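Long-range contacts in cellulase (Bacillus sp. BG-CS10, PDB 5E09), which hydrolyses beta-1,4-glucosidic bonds in cellulose, as a halophilic family 5 endoglucanase built from three modules, one of them a family 46 carbohydrate-binding module: residues R188-T199 against L214-H224; L437-F447 against L526-R537. All coordinates share one frame; numbering follows the deposited sequence.

Contact 1: residues R188-T199 against L214-H224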
loop_
_atom_site.group_PDB
_atom_site.type_symbol
_atom_site.label_atom_id
_atom_site.label_comp_id
_atom_site.label_asym_id
_atom_site.label_seq_id
_atom_site.Cartn_x
_atom_site.Cartn_y
_atom_site.Cartn_z
ATOM N N ARG A 188 -25.212 -12.969 -10.880
ATOM C CA ARG A 188 -23.832 -12.805 -10.445
ATOM C C ARG A 188 -23.563 -11.350 -10.058
ATOM O O ARG A 188 -23.874 -10.440 -10.817
ATOM C CB ARG A 188 -22.863 -13.243 -11.541
ATOM C CG ARG A 188 -21.421 -13.235 -11.093
ATOM C CD ARG A 188 -20.509 -13.893 -12.107
ATOM N NE ARG A 188 -21.017 -15.180 -12.574
ATOM C CZ ARG A 188 -20.936 -16.318 -11.891
ATOM N NH1 ARG A 188 -20.389 -16.347 -10.680
ATOM N NH2 ARG A 188 -21.416 -17.435 -12.419
ATOM N N PRO A 189 -23.011 -11.123 -8.858
ATOM C CA PRO A 189 -22.631 -9.761 -8.475
ATOM C C PRO A 189 -21.587 -9.175 -9.423
ATOM O O PRO A 189 -20.647 -9.856 -9.830
ATOM C CB PRO A 189 -22.075 -9.946 -7.064
ATOM C CG PRO A 189 -22.842 -11.121 -6.543
ATOM C CD PRO A 189 -22.946 -12.051 -7.717
ATOM N N LEU A 190 -21.787 -7.918 -9.791
ATOM C CA LEU A 190 -20.922 -7.242 -10.743
ATOM C C LEU A 190 -20.273 -6.062 -10.061
ATOM O O LEU A 190 -20.916 -5.364 -9.289
ATOM C CB LEU A 190 -21.714 -6.785 -11.964
ATOM C CG LEU A 190 -22.318 -7.902 -12.810
ATOM C CD1 LEU A 190 -23.090 -7.312 -13.986
ATOM C CD2 LEU A 190 -21.231 -8.852 -13.288
ATOM N N VAL A 191 -18.996 -5.845 -10.338
ATOM C CA VAL A 191 -18.248 -4.809 -9.651
ATOM C C VAL A 191 -17.825 -3.738 -10.656
ATOM O O VAL A 191 -17.168 -4.036 -11.650
ATOM C CB VAL A 191 -17.014 -5.404 -8.928
ATOM C CG1 VAL A 191 -16.230 -4.317 -8.222
ATOM C CG2 VAL A 191 -17.435 -6.482 -7.938
ATOM N N LEU A 192 -18.222 -2.496 -10.407
ATOM C CA LEU A 192 -17.959 -1.408 -11.343
ATOM C C LEU A 192 -17.073 -0.342 -10.727
ATOM O O LEU A 192 -17.287 0.072 -9.581
ATOM C CB LEU A 192 -19.264 -0.776 -11.815
ATOM C CG LEU A 192 -20.287 -1.729 -12.423
ATOM C CD1 LEU A 192 -21.603 -0.996 -12.683
ATOM C CD2 LEU A 192 -19.725 -2.339 -13.700
ATOM N N PRO A 193 -16.073 0.111 -11.488
ATOM C CA PRO A 193 -15.124 1.125 -11.029
ATOM C C PRO A 193 -15.529 2.561 -11.360
ATOM O O PRO A 193 -16.186 2.807 -12.373
ATOM C CB PRO A 193 -13.849 0.752 -11.781
ATOM C CG PRO A 193 -14.363 0.196 -13.085
ATOM C CD PRO A 193 -15.677 -0.472 -12.782
ATOM N N THR A 194 -15.138 3.494 -10.496
ATOM C CA THR A 194 -15.095 4.893 -10.872
ATOM C C THR A 194 -13.958 5.051 -11.872
ATOM O O THR A 194 -13.123 4.154 -12.012
ATOM C CB THR A 194 -14.857 5.826 -9.666
ATOM O OG1 THR A 194 -13.672 5.414 -8.971
ATOM C CG2 THR A 194 -16.039 5.792 -8.703
ATOM N N LEU A 195 -13.929 6.182 -12.568
ATOM C CA LEU A 195 -12.820 6.516 -13.451
ATOM C C LEU A 195 -11.512 6.542 -12.667
ATOM O O LEU A 195 -11.411 7.233 -11.650
ATOM C CB LEU A 195 -13.071 7.869 -14.126
ATOM C CG LEU A 195 -12.140 8.240 -15.282
ATOM C CD1 LEU A 195 -12.267 7.235 -16.421
ATOM C CD2 LEU A 195 -12.443 9.644 -15.767
ATOM N N GLU A 196 -10.527 5.771 -13.136
ATOM C CA GLU A 196 -9.218 5.637 -12.483
ATOM C C GLU A 196 -9.320 5.044 -11.076
ATOM O O GLU A 196 -8.390 5.174 -10.274
ATOM C CB GLU A 196 -8.507 6.994 -12.416
ATOM C CG GLU A 196 -7.949 7.480 -13.734
ATOM C CD GLU A 196 -7.479 8.925 -13.672
ATOM O OE1 GLU A 196 -7.690 9.575 -12.625
ATOM O OE2 GLU A 196 -6.904 9.410 -14.672
ATOM N N THR A 197 -10.447 4.389 -10.795
ATOM C CA THR A 197 -10.835 3.977 -9.441
ATOM C C THR A 197 -10.540 5.049 -8.397
ATOM O O THR A 197 -10.140 4.733 -7.283
ATOM C CB THR A 197 -10.140 2.662 -9.002
ATOM O OG1 THR A 197 -8.717 2.842 -8.981
ATOM C CG2 THR A 197 -10.503 1.515 -9.941
ATOM N N ALA A 198 -10.739 6.314 -8.764
ATOM C CA ALA A 198 -10.468 7.431 -7.862
ATOM C C ALA A 198 -11.734 7.855 -7.116
ATOM O O ALA A 198 -12.817 7.342 -7.380
ATOM C CB ALA A 198 -9.888 8.602 -8.633
ATOM N N THR A 199 -11.603 8.805 -6.197
ATOM C CA THR A 199 -12.685 9.076 -5.256
ATOM C C THR A 199 -13.213 10.508 -5.267
ATOM O O THR A 199 -13.884 10.924 -4.323
ATOM C CB THR A 199 -12.243 8.737 -3.815
ATOM O OG1 THR A 199 -11.167 9.601 -3.420
ATOM C CG2 THR A 199 -11.786 7.287 -3.730
ATOM N N LEU A 214 -28.379 1.146 -14.802
ATOM C CA LEU A 214 -28.427 -0.309 -14.947
ATOM C C LEU A 214 -29.587 -0.941 -14.171
ATOM O O LEU A 214 -30.057 -2.024 -14.529
ATOM C CB LEU A 214 -27.099 -0.924 -14.509
ATOM C CG LEU A 214 -25.922 -0.451 -15.365
ATOM C CD1 LEU A 214 -24.627 -1.131 -14.959
ATOM C CD2 LEU A 214 -26.219 -0.690 -16.839
ATOM N N ASN A 215 -30.040 -0.257 -13.120
ATOM C CA ASN A 215 -31.223 -0.667 -12.351
ATOM C C ASN A 215 -31.186 -2.131 -11.913
ATOM O O ASN A 215 -32.135 -2.879 -12.140
ATOM C CB ASN A 215 -32.495 -0.405 -13.167
ATOM C CG ASN A 215 -33.743 -0.324 -12.302
ATOM O OD1 ASN A 215 -33.664 -0.090 -11.096
ATOM N ND2 ASN A 215 -34.904 -0.512 -12.918
ATOM N N ASP A 216 -30.082 -2.529 -11.289
ATOM C CA ASP A 216 -29.836 -3.926 -10.947
ATOM C C ASP A 216 -29.490 -4.035 -9.463
ATOM O O ASP A 216 -28.691 -3.248 -8.954
ATOM C CB ASP A 216 -28.707 -4.486 -11.822
ATOM C CG ASP A 216 -28.536 -5.987 -11.684
ATOM O OD1 ASP A 216 -28.042 -6.436 -10.632
ATOM O OD2 ASP A 216 -28.872 -6.722 -12.640
ATOM N N PRO A 217 -30.092 -5.009 -8.761
ATOM C CA PRO A 217 -29.874 -5.141 -7.314
ATOM C C PRO A 217 -28.500 -5.703 -6.955
ATOM O O PRO A 217 -28.067 -5.562 -5.814
ATOM C CB PRO A 217 -30.973 -6.116 -6.893
ATOM C CG PRO A 217 -31.145 -6.990 -8.093
ATOM C CD PRO A 217 -30.977 -6.070 -9.279
ATOM N N ASN A 218 -27.826 -6.325 -7.919
ATOM C CA ASN A 218 -26.586 -7.046 -7.639
ATOM C C ASN A 218 -25.337 -6.345 -8.160
ATOM O O ASN A 218 -24.531 -6.939 -8.873
ATOM C CB ASN A 218 -26.676 -8.455 -8.222
ATOM C CG ASN A 218 -27.719 -9.312 -7.511
ATOM O OD1 ASN A 218 -27.724 -9.414 -6.283
ATOM N ND2 ASN A 218 -28.618 -9.911 -8.282
ATOM N N LEU A 219 -25.181 -5.079 -7.789
ATOM C CA LEU A 219 -24.069 -4.270 -8.265
ATOM C C LEU A 219 -23.255 -3.720 -7.094
ATOM O O LEU A 219 -23.801 -3.387 -6.044
ATOM C CB LEU A 219 -24.582 -3.126 -9.148
ATOM C CG LEU A 219 -25.280 -3.500 -10.466
ATOM C CD1 LEU A 219 -25.751 -2.256 -11.205
ATOM C CD2 LEU A 219 -24.382 -4.332 -11.362
ATOM N N ILE A 220 -21.942 -3.639 -7.288
ATOM C CA ILE A 220 -21.014 -3.201 -6.257
ATOM C C ILE A 220 -20.094 -2.120 -6.805
ATOM O O ILE A 220 -19.532 -2.275 -7.882
ATOM C CB ILE A 220 -20.155 -4.369 -5.735
ATOM C CG1 ILE A 220 -21.042 -5.528 -5.265
ATOM C CG2 ILE A 220 -19.230 -3.897 -4.624
ATOM C CD1 ILE A 220 -20.328 -6.863 -5.251
ATOM N N ALA A 221 -19.950 -1.024 -6.072
ATOM C CA ALA A 221 -19.021 0.032 -6.455
ATOM C C ALA A 221 -17.624 -0.316 -5.962
ATOM O O ALA A 221 -17.477 -0.877 -4.881
ATOM C CB ALA A 221 -19.474 1.372 -5.889
ATOM N N THR A 222 -16.596 -0.003 -6.742
ATOM C CA THR A 222 -15.249 -0.210 -6.240
ATOM C C THR A 222 -14.338 0.993 -6.424
ATOM O O THR A 222 -14.375 1.680 -7.450
ATOM C CB THR A 222 -14.570 -1.427 -6.889
ATOM O OG1 THR A 222 -13.267 -1.591 -6.317
ATOM C CG2 THR A 222 -14.439 -1.262 -8.401
ATOM N N VAL A 223 -13.520 1.246 -5.408
ATOM C CA VAL A 223 -12.513 2.295 -5.516
ATOM C C VAL A 223 -11.192 1.786 -4.955
ATOM O O VAL A 223 -11.144 0.725 -4.323
ATOM C CB VAL A 223 -12.934 3.591 -4.785
ATOM C CG1 VAL A 223 -14.060 4.283 -5.539
ATOM C CG2 VAL A 223 -13.348 3.305 -3.350
ATOM N N HIS A 224 -10.127 2.538 -5.211
ATOM C CA HIS A 224 -8.793 2.199 -4.735
ATOM C C HIS A 224 -8.259 3.337 -3.881
ATOM O O HIS A 224 -8.657 4.484 -4.061
ATOM C CB HIS A 224 -7.840 1.927 -5.902
ATOM C CG HIS A 224 -8.152 0.677 -6.660
ATOM N ND1 HIS A 224 -7.457 0.299 -7.792
ATOM C CD2 HIS A 224 -9.083 -0.284 -6.456
ATOM C CE1 HIS A 224 -7.947 -0.834 -8.248
ATOM N NE2 HIS A 224 -8.937 -1.213 -7.459
#

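Contact 2: residues L437-F447 against L526-R537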
loop_
_atom_site.group_PDB
_atom_site.type_symbol
_atom_site.label_atom_id
_atom_site.label_comp_id
_atom_site.label_asym_id
_atom_site.label_seq_id
_atom_site.Cartn_x
_atom_site.Cartn_y
_atom_site.Cartn_z
ATOM N N LEU A 437 29.090 11.104 8.511
ATOM C CA LEU A 437 29.346 10.867 7.097
ATOM C C LEU A 437 30.797 11.168 6.747
ATOM O O LEU A 437 31.487 11.868 7.484
ATOM C CB LEU A 437 28.412 11.714 6.240
ATOM C CG LEU A 437 26.932 11.542 6.560
ATOM C CD1 LEU A 437 26.113 12.575 5.811
ATOM C CD2 LEU A 437 26.484 10.129 6.223
ATOM N N GLU A 438 31.251 10.645 5.612
ATOM C CA GLU A 438 32.631 10.829 5.178
ATOM C C GLU A 438 32.748 11.480 3.802
ATOM O O GLU A 438 31.814 11.445 2.999
ATOM C CB GLU A 438 33.354 9.483 5.162
ATOM C CG GLU A 438 33.447 8.824 6.524
ATOM C CD GLU A 438 34.186 7.504 6.480
ATOM O OE1 GLU A 438 34.688 7.141 5.395
ATOM O OE2 GLU A 438 34.264 6.828 7.527
ATOM N N ASN A 439 33.908 12.073 3.537
ATOM C CA ASN A 439 34.225 12.568 2.200
ATOM C C ASN A 439 34.225 11.433 1.189
ATOM O O ASN A 439 34.537 10.285 1.526
ATOM C CB ASN A 439 35.587 13.263 2.184
ATOM C CG ASN A 439 35.656 14.423 3.144
ATOM O OD1 ASN A 439 34.641 15.035 3.464
ATOM N ND2 ASN A 439 36.857 14.734 3.615
ATOM N N THR A 440 33.877 11.747 -0.051
ATOM C CA THR A 440 33.919 10.728 -1.088
ATOM C C THR A 440 34.030 11.381 -2.454
ATOM O O THR A 440 33.821 12.580 -2.597
ATOM C CB THR A 440 32.674 9.808 -1.042
ATOM O OG1 THR A 440 32.825 8.736 -1.983
ATOM C CG2 THR A 440 31.421 10.588 -1.375
ATOM N N GLU A 441 34.381 10.574 -3.446
ATOM C CA GLU A 441 34.508 11.013 -4.828
ATOM C C GLU A 441 33.798 9.984 -5.679
ATOM O O GLU A 441 33.855 8.799 -5.373
ATOM C CB GLU A 441 35.980 11.129 -5.243
ATOM C CG GLU A 441 36.761 12.229 -4.536
ATOM C CD GLU A 441 38.229 12.256 -4.929
ATOM O OE1 GLU A 441 38.684 11.301 -5.605
ATOM O OE2 GLU A 441 38.922 13.237 -4.571
ATOM N N GLY A 442 33.120 10.410 -6.737
ATOM C CA GLY A 442 32.480 9.432 -7.593
ATOM C C GLY A 442 31.834 9.995 -8.831
ATOM O O GLY A 442 31.884 11.192 -9.082
ATOM N N SER A 443 31.231 9.113 -9.617
ATOM C CA SER A 443 30.460 9.533 -10.773
ATOM C C SER A 443 28.982 9.551 -10.412
ATOM O O SER A 443 28.562 8.885 -9.463
ATOM C CB SER A 443 30.712 8.608 -11.963
ATOM O OG SER A 443 30.182 7.315 -11.724
ATOM N N THR A 444 28.198 10.308 -11.172
ATOM C CA THR A 444 26.769 10.466 -10.900
ATOM C C THR A 444 25.985 9.151 -10.935
ATOM O O THR A 444 24.898 9.051 -10.360
ATOM C CB THR A 444 26.122 11.438 -11.901
ATOM O OG1 THR A 444 26.437 11.031 -13.237
ATOM C CG2 THR A 444 26.635 12.850 -11.676
ATOM N N SER A 445 26.534 8.141 -11.597
ATOM C CA SER A 445 25.826 6.878 -11.740
ATOM C C SER A 445 26.236 5.850 -10.682
ATOM O O SER A 445 25.639 4.778 -10.593
ATOM C CB SER A 445 26.054 6.310 -13.141
ATOM O OG SER A 445 27.433 6.104 -13.379
ATOM N N ASN A 446 27.241 6.180 -9.877
ATOM C CA ASN A 446 27.733 5.253 -8.861
ATOM C C ASN A 446 28.116 5.956 -7.557
ATOM O O ASN A 446 29.165 5.679 -6.976
ATOM C CB ASN A 446 28.934 4.479 -9.406
ATOM C CG ASN A 446 29.256 3.251 -8.585
ATOM O OD1 ASN A 446 28.370 2.648 -7.980
ATOM N ND2 ASN A 446 30.531 2.873 -8.556
ATOM N N PHE A 447 27.261 6.861 -7.093
ATOM C CA PHE A 447 27.611 7.696 -5.953
ATOM C C PHE A 447 27.011 7.210 -4.632
ATOM O O PHE A 447 25.798 7.032 -4.502
ATOM C CB PHE A 447 27.193 9.144 -6.208
ATOM C CG PHE A 447 27.831 10.122 -5.269
ATOM C CD1 PHE A 447 29.084 10.646 -5.541
ATOM C CD2 PHE A 447 27.186 10.503 -4.100
ATOM C CE1 PHE A 447 29.685 11.539 -4.668
ATOM C CE2 PHE A 447 27.776 11.395 -3.226
ATOM C CZ PHE A 447 29.026 11.916 -3.509
ATOM N N LEU A 526 27.712 18.479 -1.678
ATOM C CA LEU A 526 28.122 17.909 -2.957
ATOM C C LEU A 526 28.616 19.005 -3.895
ATOM O O LEU A 526 28.077 20.104 -3.918
ATOM C CB LEU A 526 26.969 17.148 -3.619
ATOM C CG LEU A 526 26.257 16.048 -2.825
ATOM C CD1 LEU A 526 25.187 15.382 -3.681
ATOM C CD2 LEU A 526 27.248 15.022 -2.305
ATOM N N SER A 527 29.657 18.705 -4.653
ATOM C CA SER A 527 30.047 19.533 -5.780
ATOM C C SER A 527 29.891 18.684 -7.026
ATOM O O SER A 527 30.596 17.689 -7.199
ATOM C CB SER A 527 31.480 20.048 -5.632
ATOM O OG SER A 527 31.580 20.955 -4.549
ATOM N N LYS A 528 28.937 19.056 -7.869
ATOM C CA LYS A 528 28.685 18.336 -9.111
ATOM C C LYS A 528 29.210 19.101 -10.318
ATOM O O LYS A 528 28.913 20.283 -10.503
ATOM C CB LYS A 528 27.192 18.061 -9.306
ATOM C CG LYS A 528 26.875 17.606 -10.728
ATOM C CD LYS A 528 25.449 17.141 -10.898
ATOM C CE LYS A 528 25.134 16.801 -12.353
ATOM N NZ LYS A 528 25.051 18.009 -13.224
ATOM N N ASN A 529 29.991 18.408 -11.137
ATOM C CA ASN A 529 30.447 18.938 -12.410
ATOM C C ASN A 529 30.453 17.830 -13.457
ATOM O O ASN A 529 31.182 16.836 -13.328
ATOM C CB ASN A 529 31.828 19.563 -12.265
ATOM C CG ASN A 529 32.153 20.501 -13.397
ATOM O OD1 ASN A 529 32.957 20.182 -14.261
ATOM N ND2 ASN A 529 31.498 21.652 -13.419
ATOM N N GLY A 530 29.615 17.999 -14.477
ATOM C CA GLY A 530 29.415 16.978 -15.486
ATOM C C GLY A 530 28.943 15.689 -14.850
ATOM O O GLY A 530 27.955 15.670 -14.122
ATOM N N ASN A 531 29.670 14.610 -15.105
ATOM C CA ASN A 531 29.331 13.317 -14.540
ATOM C C ASN A 531 30.082 13.016 -13.257
ATOM O O ASN A 531 30.073 11.878 -12.789
ATOM C CB ASN A 531 29.604 12.210 -15.556
ATOM C CG ASN A 531 28.505 12.089 -16.591
ATOM O OD1 ASN A 531 27.449 11.515 -16.324
ATOM N ND2 ASN A 531 28.746 12.633 -17.779
ATOM N N HIS A 532 30.743 14.019 -12.688
ATOM C CA HIS A 532 31.534 13.762 -11.490
ATOM C C HIS A 532 31.083 14.580 -10.294
ATOM O O HIS A 532 30.649 15.722 -10.430
ATOM C CB HIS A 532 33.009 14.007 -11.770
ATOM C CG HIS A 532 33.568 13.098 -12.816
ATOM N ND1 HIS A 532 33.862 13.526 -14.092
ATOM C CD2 HIS A 532 33.855 11.775 -12.782
ATOM C CE1 HIS A 532 34.323 12.507 -14.797
ATOM N NE2 HIS A 532 34.329 11.435 -14.026
ATOM N N VAL A 533 31.177 13.958 -9.124
ATOM C CA VAL A 533 30.713 14.541 -7.875
ATOM C C VAL A 533 31.720 14.327 -6.754
ATOM O O VAL A 533 32.272 13.225 -6.575
ATOM C CB VAL A 533 29.354 13.946 -7.425
ATOM C CG1 VAL A 533 28.831 14.676 -6.187
ATOM C CG2 VAL A 533 28.340 14.023 -8.541
ATOM N N GLN A 534 31.871 15.370 -5.957
ATOM C CA GLN A 534 32.699 15.367 -4.787
ATOM C C GLN A 534 31.818 15.554 -3.544
ATOM O O GLN A 534 31.042 16.454 -3.472
ATOM C CB GLN A 534 33.748 16.450 -4.871
ATOM C CG GLN A 534 34.411 16.713 -3.545
ATOM C CD GLN A 534 35.839 17.155 -3.633
ATOM O OE1 GLN A 534 36.132 18.314 -3.433
ATOM N NE2 GLN A 534 36.738 16.225 -3.897
ATOM N N GLY A 535 31.977 14.693 -2.563
ATOM C CA GLY A 535 31.226 14.765 -1.338
ATOM C C GLY A 535 32.090 15.236 -0.207
ATOM O O GLY A 535 33.160 14.776 -0.032
ATOM N N ARG A 536 31.610 16.177 0.565
ATOM C CA ARG A 536 32.389 16.745 1.653
ATOM C C ARG A 536 31.553 16.754 2.928
ATOM O O ARG A 536 30.446 17.302 2.961
ATOM C CB ARG A 536 32.860 18.155 1.290
ATOM C CG ARG A 536 34.077 18.171 0.367
ATOM C CD ARG A 536 35.283 17.573 1.086
ATOM N NE ARG A 536 36.490 17.522 0.266
ATOM C CZ ARG A 536 36.861 16.477 -0.473
ATOM N NH1 ARG A 536 36.098 15.392 -0.541
ATOM N NH2 ARG A 536 37.974 16.544 -1.195
ATOM N N ARG A 537 32.099 16.117 3.962
ATOM C CA ARG A 537 31.443 15.928 5.248
ATOM C C ARG A 537 31.045 17.249 5.901
ATOM O O ARG A 537 31.896 18.069 6.248
ATOM C CB ARG A 537 32.366 15.134 6.181
ATOM C CG ARG A 537 32.048 15.274 7.658
ATOM C CD ARG A 537 33.071 14.539 8.504
ATOM N NE ARG A 537 34.386 14.549 7.870
ATOM C CZ ARG A 537 35.528 14.357 8.519
ATOM N NH1 ARG A 537 35.518 14.143 9.828
ATOM N NH2 ARG A 537 36.679 14.382 7.860
#

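Contact 1: residues R188-T199 against L214-H224
T197 lays its CB over one face of the H224 imidazole, a CH-pi contact 3.8 Å from CB to the ring centroid, and it does so from an unusual backbone: E196 and T197 are both in the left-handed helical region, phi 41° at T197, although neither is a glycine. This sharp turn brings the chain back to strand 219-225 after strand 190-193 has ended. T197 O then takes the H224 backbone N-H at 3.0 Å, on a lone pair in the carbonyl plane. The loop is tied internally as well, since T194 OG1 donates to A198 O (2.6 Å) and T197 OG1 to E196 O.

Before the turn the two strands run parallel, as neighbours in the barrel. L190 and L192 alternately give N-H and accept through C=O, bonding to N218, I220 and T222; the bond from L192 N to I220 O is 2.9 Å. Towards the barrel interior, V191 CG1 meets T222 CG2 at 3.5 Å, the two side chains crossing at about a right angle. With its hydroxyl anti to the backbone N (chi1 -178°), T222 turns the methyl to V191 and sends OG1 to V268 O on the next strand. On the outer, helix-covered side, L190 CB packs on L219 CD2 at 3.7 Å, while L192 CD1 and L214 CD1 meet tip to tip at 3.8 Å, joining the strand to the end of helix 201-214.

H224 is therefore held at three places: its backbone N by T197 O, one ring face by T197 CB, and ND1 by E149 OE2. Such a grip should restrict rotation of the imidazole and hold it beside E149, which follows strand 142-145 where family 5 enzymes carry their acid/base glutamate.

Contact 2: residues L437-F447 against L526-R537
F447 packs its ring against V533, CE1 lying 3.6 Å from V533 CG1, while L526 CD2 reaches F447 CZ at 3.8 Å. The F447 CG stands anti to its own backbone N (chi1 -165°), which directs the ring across the sheet towards G535, whose N lies near the ring plane. This buried side is tight: G442 and G535 put no side chain between ring and sheet, and F502 of helix 499-502 also packs on V533 and L526.

The other side is looser and largely polar. E441 and Q534 run side by side, yet OE2 and NE2 stay 3.8 Å apart. Nearby, R536 NH1 donates to G535 O at 3.0 Å, reaching it from the face opposite T440 N. N439 adds a directed link there: its OD1 receives the backbone N-H of R537 at 2.8 Å, almost straight at 174°, so a side chain continues the ladder beyond the last strand pair.

Between the two sides, T440 and G442 exchange paired backbone bonds with G535 and V533. Strand 532-536, turned back from 521-529 by a type II' beta turn, thus pairs with strand 436-443, joining the C-terminal strand to the N-terminal one in the antiparallel sheet of the carbohydrate-binding module.

How the contacts relate
The pair illustrates how a modular enzyme uses different strand pairings in different domains. Contact 1 joins consecutive parallel strands through a beta-alpha-beta crossover in the catalytic TIM barrel; contact 2 pairs the first and last strands of the carbohydrate-binding module in the interior of an antiparallel sheet. They follow one another along the chain, with the X2 module between them, and lie on opposite sides of its centre. Their centres are 52 Å apart and their nearest atoms about 32 Å, so neither touches the other. Only contact 1 reaches the E149 region, probably the active site; contact 2 lies in the module inferred to assist carbohydrate binding.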